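Local coordinates for protein 3-hydroxyisobutyrate dehydrogenase (Salmonella typhimurium, PDB 3G0O) that probably oxidises L-threonate to 2-dehydro-L-erythronate, with NAD(+) as the preferred cosubstrate and NADP(+) as an alternative, at residues M20-S25 and G138-M143; A29-W34 and L158-S163. All coordinates share one frame; numbering follows the deposited sequence.

Both contacts belong to the nucleotide-binding domain and lie on the same side of the chain's centre, with their own centres about 8 Å apart. All four touching residues of contact 1 are buried, and it sets helix 17-28 against the start of strand 140-145; contact 2, nearer the surface, joins the turn that follows that helix to the last turn of helix 148-161. Neither is crossed by a hydrogen bond. Contact 1 mixes a methyl-to-methyl approach with a serine hydroxyl lying against a glycine, whereas contact 2 is wholly aliphatic. The backbone ties them together: Met-140 N to Val-161 O (3.1 Å) and Ser-163 N to Met-140 O (3.0 Å) are probable hydrogen bonds.

Contact 1 of 2, residues M20-S25 and G138-M143; sequences MGAARS and GEMTVM
Ser-25 meets Gly-138 with its hydroxyl leading, OG lying 3.1 Å from Gly-138 CA. Ser-25 OG is equally near Gly-138 N, but the angle is too poor for a hydrogen bond. The strong bond of Ser-25 OG runs back into its own helix, to Gly-21 O at 2.8 Å, beside a weak one to Ala-135 O; chi1 of -64°, which sets OG beside the serine's backbone N, makes this return possible. OG arrives above the Gly-21 carbonyl plane, 39° out of it, while Ser-25 N bonds to Gly-21 O from the opposite face, so one residue grips this oxygen twice. Gly-138 ends helix 132-136 in a Schellman motif, its positive phi of 69° turning the chain toward strand 140-145. The helix facing it, 17-28, follows the glycine-rich turn of what appears to be a Rossmann-type dinucleotide fold. One turn back from Ser-25, the selenomethionine Met-140 reaches Ala-22: its side chain runs extended beyond CG, and the methyl CE comes alongside, its flank rather than its tip toward Ala-22 CB, at 4.0 Å. Ala-135 and Leu-71 also pack here, against Met-140 and Ala-22 respectively. The side chain of Met-140 lies about 7 Å from a bound L(+)-tartaric acid.

Contact 2 of 2, residues A29-W34 and L158-S163; sequences AGLSTW and LDAVAS
The methyl of Ala-29 points almost straight at that of Ala-160, which meets it at a slant, CB to CB 3.5 Å. This is a close approach for two methyls, and it brings the backbones near as well, with Ala-29 CA and Ala-160 CA 5.7 Å apart. A second apolar contact comes from Leu-31, whose CD1 branch reaches Ala-160 CB at the longer distance of 4.4 Å. The leucine side chain is extended, with CD1 anti to CA (chi2 177°), which carries this methyl outward to Ala-160. Ala-160 is thus shared by both apolar partners, and Leu-31 also packs on Phe-8 and Val-10.

No polar bond crosses between the segments. Gly-30, with a phi of 86°, closes helix 17-28 in a Schellman motif, and the turn leads into strand 32-36. Thr-33 OG1 donates to Leu-31 O at 3.0 Å from well above the carbonyl plane, 60° out of it, tying the leucine's carbonyl to the start of the strand. Within 158-163, Ala-162 N bonds back to Leu-158 O at 2.9 Å, at the point where helix 148-161 gives way to strand 162-169.

Backbone bonds hold strand 32-36 in the parallel part of the Rossmann-type sheet, Ser-32 pairing with Phe-8 and Val-10 and Thr-33 with Cys-52. Deeper in, Val-161 packs on Ala-22 and Cys-26, continuing the meeting of helices 148-161 and 17-28 beneath the alanine pair. With no hydrogen bond or charge pair across it, the contact between 29-34 and 158-163 depends on the fit of three small or branched aliphatic side chains at the domain surface.

Contact 1 of 2, residues M20-S25 and G138-M143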
# COMPACT_ATOMS: atom_id res chain seq x y z
N MSE A 20 -7.66 6.90 -22.92
CA MSE A 20 -8.79 7.81 -23.03
C MSE A 20 -8.56 9.01 -22.13
O MSE A 20 -8.87 10.14 -22.50
CB MSE A 20 -10.10 7.11 -22.65
CG MSE A 20 -10.75 6.33 -23.78
SE MSE A 20 -11.18 7.43 -25.35
CE MSE A 20 -12.65 8.46 -24.63
N GLY A 21 -8.00 8.76 -20.94
CA GLY A 21 -7.73 9.85 -20.03
C GLY A 21 -6.75 10.83 -20.65
O GLY A 21 -6.96 12.04 -20.60
N ALA A 22 -5.69 10.30 -21.26
CA ALA A 22 -4.68 11.14 -21.90
C ALA A 22 -5.31 11.96 -23.03
O ALA A 22 -5.10 13.16 -23.13
CB ALA A 22 -3.54 10.29 -22.43
N ALA A 23 -6.08 11.29 -23.89
CA ALA A 23 -6.72 11.95 -25.01
C ALA A 23 -7.64 13.08 -24.54
O ALA A 23 -7.61 14.18 -25.09
CB ALA A 23 -7.51 10.94 -25.83
N ARG A 24 -8.45 12.81 -23.52
CA ARG A 24 -9.34 13.82 -22.99
C ARG A 24 -8.56 14.97 -22.36
O ARG A 24 -8.95 16.14 -22.48
CB ARG A 24 -10.31 13.22 -21.97
CG ARG A 24 -11.42 12.39 -22.63
CD ARG A 24 -12.40 11.82 -21.61
NE ARG A 24 -13.61 11.33 -22.27
CZ ARG A 24 -14.04 10.07 -22.22
NH1 ARG A 24 -13.36 9.16 -21.54
NH2 ARG A 24 -15.15 9.72 -22.85
N SER A 25 -7.45 14.65 -21.71
CA SER A 25 -6.63 15.68 -21.10
C SER A 25 -6.01 16.56 -22.18
O SER A 25 -5.89 17.77 -22.01
CB SER A 25 -5.54 15.04 -20.23
OG SER A 25 -6.13 14.33 -19.15
N GLY A 138 -5.88 14.27 -16.04
CA GLY A 138 -4.60 14.76 -16.51
C GLY A 138 -3.57 14.78 -15.40
O GLY A 138 -2.66 15.62 -15.40
N GLU A 139 -3.70 13.85 -14.46
CA GLU A 139 -2.80 13.78 -13.32
C GLU A 139 -1.96 12.50 -13.28
O GLU A 139 -1.76 11.91 -12.21
CB GLU A 139 -3.60 13.93 -12.03
CG GLU A 139 -4.15 15.33 -11.81
CD GLU A 139 -5.15 15.41 -10.67
OE1 GLU A 139 -4.89 14.83 -9.60
OE2 GLU A 139 -6.20 16.06 -10.85
N MSE A 140 -1.46 12.07 -14.43
CA MSE A 140 -0.64 10.87 -14.50
C MSE A 140 0.72 11.11 -13.84
O MSE A 140 1.14 12.24 -13.64
CB MSE A 140 -0.37 10.47 -15.95
CG MSE A 140 -1.55 9.99 -16.76
SE MSE A 140 -0.90 9.34 -18.47
CE MSE A 140 -2.46 8.34 -19.05
N THR A 141 1.38 10.01 -13.50
CA THR A 141 2.73 10.07 -12.96
C THR A 141 3.55 9.46 -14.08
O THR A 141 3.24 8.38 -14.57
CB THR A 141 2.89 9.24 -11.68
OG1 THR A 141 2.35 9.96 -10.57
CG2 THR A 141 4.37 8.97 -11.41
N VAL A 142 4.59 10.17 -14.51
CA VAL A 142 5.42 9.68 -15.59
C VAL A 142 6.85 9.44 -15.13
O VAL A 142 7.44 10.29 -14.46
CB VAL A 142 5.45 10.67 -16.78
CG1 VAL A 142 6.15 10.04 -17.98
CG2 VAL A 142 4.03 11.09 -17.13
N MSE A 143 7.39 8.27 -15.45
CA MSE A 143 8.76 7.93 -15.12
C MSE A 143 9.45 7.86 -16.48
O MSE A 143 9.46 6.83 -17.14
CB MSE A 143 8.83 6.60 -14.36
CG MSE A 143 7.89 5.51 -14.84
SE MSE A 143 7.13 4.50 -13.34
CE MSE A 143 5.37 5.29 -13.36

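Contact 2 of 2, residues A29-W34 and L158-S163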
# COMPACT_ATOMS: atom_id res chain seq x y z
N ALA A 29 -6.61 20.53 -22.82
CA ALA A 29 -5.47 21.42 -22.94
C ALA A 29 -5.51 22.25 -24.21
O ALA A 29 -4.70 23.16 -24.39
CB ALA A 29 -4.17 20.61 -22.89
N GLY A 30 -6.45 21.94 -25.10
CA GLY A 30 -6.58 22.69 -26.34
C GLY A 30 -5.68 22.22 -27.47
O GLY A 30 -5.51 22.92 -28.47
N LEU A 31 -5.10 21.04 -27.33
CA LEU A 31 -4.24 20.50 -28.37
C LEU A 31 -5.11 19.82 -29.42
O LEU A 31 -6.16 19.28 -29.10
CB LEU A 31 -3.26 19.48 -27.78
CG LEU A 31 -2.41 19.89 -26.57
CD1 LEU A 31 -1.58 18.70 -26.11
CD2 LEU A 31 -1.52 21.07 -26.93
N SER A 32 -4.68 19.86 -30.68
CA SER A 32 -5.43 19.19 -31.74
C SER A 32 -5.18 17.71 -31.48
O SER A 32 -4.08 17.21 -31.68
CB SER A 32 -4.90 19.59 -33.12
OG SER A 32 -5.25 20.92 -33.43
N THR A 33 -6.23 17.02 -31.04
CA THR A 33 -6.12 15.61 -30.67
C THR A 33 -6.69 14.57 -31.64
O THR A 33 -7.82 14.69 -32.11
CB THR A 33 -6.76 15.41 -29.28
OG1 THR A 33 -6.19 16.34 -28.36
CG2 THR A 33 -6.53 13.98 -28.77
N TRP A 34 -5.88 13.55 -31.91
CA TRP A 34 -6.27 12.45 -32.78
C TRP A 34 -6.17 11.17 -31.94
O TRP A 34 -5.34 11.09 -31.03
CB TRP A 34 -5.31 12.32 -33.97
CG TRP A 34 -5.20 13.55 -34.82
CD1 TRP A 34 -4.49 14.68 -34.54
CD2 TRP A 34 -5.79 13.75 -36.10
NE1 TRP A 34 -4.62 15.59 -35.56
CE2 TRP A 34 -5.42 15.04 -36.54
CE3 TRP A 34 -6.62 12.98 -36.92
CZ2 TRP A 34 -5.83 15.57 -37.77
CZ3 TRP A 34 -7.04 13.50 -38.15
CH2 TRP A 34 -6.64 14.79 -38.55
N LEU A 158 3.06 16.32 -22.01
CA LEU A 158 3.31 16.01 -20.61
C LEU A 158 2.56 16.97 -19.69
O LEU A 158 1.97 16.55 -18.69
CB LEU A 158 4.82 16.06 -20.33
CG LEU A 158 5.65 15.02 -21.09
CD1 LEU A 158 7.13 15.38 -21.03
CD2 LEU A 158 5.41 13.64 -20.49
N ASP A 159 2.57 18.26 -20.02
CA ASP A 159 1.87 19.26 -19.20
C ASP A 159 0.37 18.93 -19.13
O ASP A 159 -0.27 19.15 -18.11
CB ASP A 159 2.02 20.67 -19.79
CG ASP A 159 3.40 21.27 -19.57
OD1 ASP A 159 4.24 20.66 -18.88
OD2 ASP A 159 3.63 22.38 -20.09
N ALA A 160 -0.17 18.42 -20.22
CA ALA A 160 -1.59 18.11 -20.29
C ALA A 160 -2.01 16.81 -19.60
O ALA A 160 -2.96 16.80 -18.82
CB ALA A 160 -2.03 18.07 -21.75
N VAL A 161 -1.30 15.73 -19.89
CA VAL A 161 -1.64 14.43 -19.34
C VAL A 161 -1.10 14.11 -17.95
O VAL A 161 -1.67 13.27 -17.25
CB VAL A 161 -1.19 13.30 -20.29
CG1 VAL A 161 -1.67 13.59 -21.70
CG2 VAL A 161 0.33 13.16 -20.25
N ALA A 162 -0.03 14.78 -17.53
CA ALA A 162 0.58 14.48 -16.24
C ALA A 162 0.63 15.61 -15.22
O ALA A 162 0.56 16.79 -15.56
CB ALA A 162 1.98 13.95 -16.46
N SER A 163 0.76 15.21 -13.95
CA SER A 163 0.87 16.16 -12.84
C SER A 163 2.22 15.96 -12.15
O SER A 163 2.69 16.82 -11.42
CB SER A 163 -0.28 15.96 -11.85
OG SER A 163 -0.33 14.64 -11.36